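Local atomic coordinates of platelet aggregation factor Sm-hPAF (Streptococcus mitis, PDB entry 4GWI), a protein that binds fucosylated Lewis glycans through its F-type lectin domain, the part present here, and as a whole toxin probably forms pores in cholesterol-containing host membranes. Residues A18-A32 with H44-Q58. The protein carries 2 engineered substitutions. Sequence-based numbering, arbitrary orientation.
Sequences ASQSSTAHGGAATRA and HSVTHTNFEDNAWWQ. Engineered in segment 18-32: His25 (natural residue Tyr). Unlike the reference sequence in segment 18-32: Thr30 (reference Ala). With CA (calcium ion), chain F; FUC (alpha-L-fucopyranose), chain B.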
# COMPACT_ATOMS: atom_id res chain seq x y z
N ALA A 18 5.16 3.68 9.09
CA ALA A 18 5.25 2.86 7.84
C ALA A 18 6.65 2.39 7.78
O ALA A 18 7.65 3.00 8.26
CB ALA A 18 4.84 3.67 6.56
N SER A 19 6.77 1.28 7.07
CA SER A 19 8.13 0.66 6.88
C SER A 19 8.08 -0.11 5.56
O SER A 19 7.05 -0.35 4.97
CB SER A 19 8.55 -0.29 8.02
OG SER A 19 7.64 -1.34 8.13
N GLN A 20 9.28 -0.50 5.08
CA GLN A 20 9.30 -1.25 3.83
C GLN A 20 10.62 -2.09 3.82
O GLN A 20 11.52 -1.91 4.67
CB GLN A 20 9.16 -0.26 2.60
CG GLN A 20 10.34 0.74 2.55
CD GLN A 20 10.09 1.84 1.57
OE1 GLN A 20 9.01 1.96 1.00
NE2 GLN A 20 11.11 2.72 1.38
N SER A 21 10.65 -2.98 2.86
CA SER A 21 11.79 -3.95 2.80
C SER A 21 13.15 -3.34 2.61
O SER A 21 14.12 -3.90 3.17
CB SER A 21 11.43 -5.00 1.67
OG SER A 21 11.21 -4.37 0.44
N SER A 22 13.31 -2.24 1.91
CA SER A 22 14.52 -1.52 1.83
C SER A 22 14.12 -0.15 1.24
O SER A 22 12.97 0.00 0.76
CB SER A 22 15.48 -2.22 0.79
OG SER A 22 14.85 -2.44 -0.49
N THR A 23 15.09 0.78 1.20
CA THR A 23 14.82 2.11 0.65
C THR A 23 15.86 2.50 -0.36
O THR A 23 17.05 2.27 -0.05
CB THR A 23 14.79 3.15 1.84
OG1 THR A 23 13.75 2.71 2.78
CG2 THR A 23 14.48 4.56 1.32
N ALA A 24 15.47 3.01 -1.52
CA ALA A 24 16.41 3.47 -2.53
C ALA A 24 15.93 4.79 -3.05
O ALA A 24 14.72 5.11 -2.95
CB ALA A 24 16.43 2.46 -3.70
N HIS A 25 16.83 5.53 -3.67
CA HIS A 25 16.48 6.79 -4.32
C HIS A 25 15.73 7.76 -3.39
O HIS A 25 14.94 8.60 -3.87
CB HIS A 25 15.64 6.61 -5.58
CG HIS A 25 16.42 5.89 -6.69
ND1 HIS A 25 17.51 6.48 -7.27
CD2 HIS A 25 16.24 4.64 -7.30
CE1 HIS A 25 18.00 5.65 -8.22
NE2 HIS A 25 17.26 4.51 -8.22
N GLY A 26 16.03 7.65 -2.10
CA GLY A 26 15.41 8.57 -1.10
C GLY A 26 13.93 8.26 -0.88
O GLY A 26 13.27 9.12 -0.25
N GLY A 27 13.36 7.14 -1.37
CA GLY A 27 11.85 6.98 -1.39
C GLY A 27 11.31 6.40 -0.07
O GLY A 27 10.82 5.28 0.01
N ALA A 28 11.41 7.23 0.98
CA ALA A 28 11.01 6.83 2.30
C ALA A 28 9.58 6.27 2.37
O ALA A 28 8.65 6.76 1.71
CB ALA A 28 11.02 8.10 3.18
N ALA A 29 9.44 5.19 3.17
CA ALA A 29 8.16 4.50 3.28
C ALA A 29 7.04 5.44 3.76
O ALA A 29 5.90 5.24 3.34
CB ALA A 29 8.27 3.35 4.33
N THR A 30 7.42 6.45 4.52
CA THR A 30 6.36 7.37 5.05
C THR A 30 5.80 8.24 3.93
O THR A 30 4.71 8.80 4.12
CB THR A 30 6.90 8.26 6.16
OG1 THR A 30 8.15 8.83 5.77
CG2 THR A 30 7.16 7.46 7.37
N ARG A 31 6.40 8.23 2.73
CA ARG A 31 5.75 9.01 1.62
C ARG A 31 4.44 8.46 1.18
O ARG A 31 3.62 9.14 0.50
CB ARG A 31 6.72 9.06 0.44
CG ARG A 31 7.93 9.92 0.76
CD ARG A 31 8.90 9.80 -0.42
NE ARG A 31 10.07 10.69 -0.10
CZ ARG A 31 10.98 10.99 -1.05
NH1 ARG A 31 11.99 11.89 -0.75
NH2 ARG A 31 10.94 10.43 -2.28
N ALA A 32 4.11 7.18 1.49
CA ALA A 32 2.81 6.65 1.07
C ALA A 32 1.70 6.92 2.09
O ALA A 32 0.56 6.59 1.82
CB ALA A 32 2.93 5.07 0.82
N HIS A 44 8.42 13.99 -4.77
CA HIS A 44 8.86 13.53 -3.43
C HIS A 44 7.80 12.86 -2.57
O HIS A 44 8.00 12.81 -1.36
CB HIS A 44 9.53 14.67 -2.59
CG HIS A 44 10.63 15.38 -3.34
ND1 HIS A 44 11.66 14.72 -3.84
CD2 HIS A 44 10.84 16.74 -3.58
CE1 HIS A 44 12.54 15.62 -4.40
NE2 HIS A 44 12.04 16.85 -4.24
N SER A 45 6.70 12.43 -3.17
CA SER A 45 5.63 11.84 -2.32
C SER A 45 5.41 10.37 -2.73
O SER A 45 4.33 9.82 -2.43
CB SER A 45 4.32 12.67 -2.43
OG SER A 45 3.48 12.30 -1.28
N VAL A 46 6.43 9.74 -3.36
CA VAL A 46 6.29 8.33 -3.80
C VAL A 46 7.44 7.55 -3.17
O VAL A 46 8.59 8.01 -3.11
CB VAL A 46 6.38 8.23 -5.36
CG1 VAL A 46 6.30 6.77 -5.83
CG2 VAL A 46 5.28 9.13 -6.07
N THR A 47 7.10 6.34 -2.70
CA THR A 47 8.15 5.52 -2.03
C THR A 47 8.98 4.77 -3.09
O THR A 47 8.63 4.76 -4.29
CB THR A 47 7.50 4.42 -1.18
OG1 THR A 47 6.78 3.46 -2.00
CG2 THR A 47 6.41 4.95 -0.19
N HIS A 48 10.06 4.13 -2.59
CA HIS A 48 10.88 3.28 -3.55
C HIS A 48 11.74 2.37 -2.74
O HIS A 48 12.49 2.83 -1.85
CB HIS A 48 11.81 4.26 -4.36
CG HIS A 48 12.26 3.73 -5.68
ND1 HIS A 48 12.89 2.51 -5.87
CD2 HIS A 48 12.20 4.37 -6.92
CE1 HIS A 48 13.18 2.39 -7.20
NE2 HIS A 48 12.76 3.51 -7.85
N THR A 49 11.62 1.06 -3.01
CA THR A 49 12.56 0.12 -2.38
C THR A 49 13.73 -0.17 -3.36
O THR A 49 13.76 0.34 -4.50
CB THR A 49 11.92 -1.22 -2.08
OG1 THR A 49 11.53 -1.88 -3.29
CG2 THR A 49 10.55 -1.08 -1.27
N ASN A 50 14.67 -0.99 -2.86
CA ASN A 50 15.66 -1.47 -3.82
C ASN A 50 14.95 -2.34 -4.86
O ASN A 50 13.87 -2.84 -4.69
CB ASN A 50 16.64 -2.34 -3.06
CG ASN A 50 17.50 -1.56 -2.06
OD1 ASN A 50 17.73 -0.37 -2.24
ND2 ASN A 50 18.12 -2.29 -1.13
N PHE A 51 15.68 -2.56 -5.96
CA PHE A 51 15.30 -3.65 -6.88
C PHE A 51 15.67 -4.91 -6.15
O PHE A 51 16.87 -5.14 -5.78
CB PHE A 51 16.16 -3.60 -8.17
CG PHE A 51 15.76 -2.58 -9.16
CD1 PHE A 51 15.14 -2.95 -10.42
CD2 PHE A 51 16.02 -1.24 -8.92
CE1 PHE A 51 14.77 -1.97 -11.32
CE2 PHE A 51 15.59 -0.26 -9.80
CZ PHE A 51 14.98 -0.61 -11.03
N GLU A 52 14.69 -5.74 -5.81
CA GLU A 52 14.93 -6.91 -4.97
C GLU A 52 13.80 -7.87 -5.21
O GLU A 52 12.78 -7.52 -5.87
CB GLU A 52 15.07 -6.55 -3.50
CG GLU A 52 13.73 -5.96 -2.89
CD GLU A 52 13.97 -5.52 -1.48
OE1 GLU A 52 14.76 -6.14 -0.69
OE2 GLU A 52 13.35 -4.50 -1.13
N ASP A 53 13.96 -9.08 -4.68
CA ASP A 53 12.84 -10.03 -4.74
C ASP A 53 11.83 -9.82 -3.63
O ASP A 53 12.19 -9.57 -2.48
CB ASP A 53 13.40 -11.45 -4.60
CG ASP A 53 14.33 -11.83 -5.80
OD1 ASP A 53 14.46 -11.12 -6.83
OD2 ASP A 53 15.00 -12.89 -5.62
N ASN A 54 10.55 -9.90 -4.04
CA ASN A 54 9.48 -9.85 -3.04
C ASN A 54 9.56 -8.57 -2.14
O ASN A 54 9.42 -8.65 -0.94
CB ASN A 54 9.53 -11.10 -2.10
CG ASN A 54 9.38 -12.40 -2.92
OD1 ASN A 54 8.63 -12.47 -3.89
ND2 ASN A 54 10.25 -13.33 -2.64
N ALA A 55 9.70 -7.44 -2.82
CA ALA A 55 9.72 -6.14 -2.06
C ALA A 55 8.33 -5.98 -1.38
O ALA A 55 7.30 -6.45 -1.88
CB ALA A 55 9.91 -5.03 -3.08
N TRP A 56 8.35 -5.24 -0.27
CA TRP A 56 7.08 -5.02 0.41
C TRP A 56 7.10 -3.64 1.13
O TRP A 56 8.16 -3.08 1.38
CB TRP A 56 6.72 -6.19 1.41
CG TRP A 56 7.78 -6.39 2.50
CD1 TRP A 56 8.87 -7.31 2.46
CD2 TRP A 56 8.02 -5.58 3.68
NE1 TRP A 56 9.65 -7.18 3.60
CE2 TRP A 56 9.20 -6.15 4.37
CE3 TRP A 56 7.31 -4.55 4.33
CZ2 TRP A 56 9.73 -5.57 5.55
CZ3 TRP A 56 7.83 -3.99 5.50
CH2 TRP A 56 9.03 -4.50 6.11
N TRP A 57 5.89 -3.21 1.48
CA TRP A 57 5.70 -1.94 2.24
C TRP A 57 4.58 -2.23 3.23
O TRP A 57 3.65 -3.03 2.93
CB TRP A 57 5.26 -0.90 1.19
CG TRP A 57 4.86 0.40 1.86
CD1 TRP A 57 5.70 1.57 2.06
CD2 TRP A 57 3.56 0.75 2.39
NE1 TRP A 57 4.94 2.57 2.74
CE2 TRP A 57 3.69 2.11 2.91
CE3 TRP A 57 2.32 0.07 2.47
CZ2 TRP A 57 2.64 2.74 3.57
CZ3 TRP A 57 1.26 0.70 3.12
CH2 TRP A 57 1.41 2.05 3.59
N GLN A 58 4.60 -1.61 4.42
CA GLN A 58 3.59 -1.89 5.44
C GLN A 58 3.27 -0.61 6.19
O GLN A 58 4.17 0.24 6.41
CB GLN A 58 4.19 -2.90 6.42
CG GLN A 58 3.22 -3.24 7.57
CD GLN A 58 3.92 -4.30 8.39
OE1 GLN A 58 4.67 -3.97 9.32
NE2 GLN A 58 3.74 -5.52 7.97
CA CA F . 2.32 10.29 -0.92
C1 FUC B . 13.29 6.44 -13.00
C2 FUC B . 13.42 4.93 -13.07
C3 FUC B . 14.51 4.45 -12.16
C4 FUC B . 14.19 4.89 -10.75
C5 FUC B . 14.07 6.40 -10.78
C6 FUC B . 13.78 6.97 -9.41
O2 FUC B . 13.71 4.56 -14.40
O3 FUC B . 14.57 3.08 -12.24
O4 FUC B . 12.99 4.27 -10.36
O5 FUC B . 13.08 6.81 -11.67
O HOH W 1 5.37 -0.82 10.13
O HOH W 2 7.58 1.05 -1.20
O HOH W 3 15.05 -6.34 1.79
O HOH W 4 12.09 11.95 -4.66
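Ser19 and Gln58 form an antiparallel hydrogen-bonded pair where strands 18-20 and 56-58 run side by side at 168°, and Gln20 with Trp57 is the non-hydrogen-bonded pair beside it. Ser21 N continues the pairing to Trp56 O, and the CB of Ser21 sits over the five-membered ring of Trp56, 3.5 Å from its centroid, a CH-pi contact. The OG atoms of Ser21 and Ser22 meet Glu52 OE2 from opposite faces of the carboxylate, at 2.7 and 2.6 Å, and accept in turn from Trp56 N and Asn50 N. With CG of Trp57 turned opposite its own N (chi1 173°), the indole reaches against segment 18-32: NE1 donates almost straight to Ala29 O at 2.9 Å, while CZ2 packs on the CB atoms of Ala18 and Ala32. The extended Gln20 side chain reaches past Thr47 to give both NE2 hydrogens within its amide plane, to Thr23 OG1 and Gly27 O, with Gly27 O also accepting from His48 N.

In this F-type lectin fold, loops at one end of the beta-sandwich carry the fucose site. His48 NE2 is hydrogen-bonded to fucose O4 (2.6 Å) at the ring edge, and its ND1 gives a hydrogen to Thr49 O, which fixes the ring's rotation. The engineered His25, on the type I' turn from Ala24 to Gly27, turns its edge to the face of His48 (planes at 62°) and lays a face over fucose C6; Arg75 and Arg83 also hydrogen-bond the fucose. Away from the sugar, calcium joins Arg31 O (2.2 Å) to Ser45 O and OG, with Asp34, Asn36, Ala139 and Glu140 completing its shell. The Arg31 guanidinium lies between His44 O and Gly26 O, over opposite faces, and a water bridges its NH2 to His44 ND1.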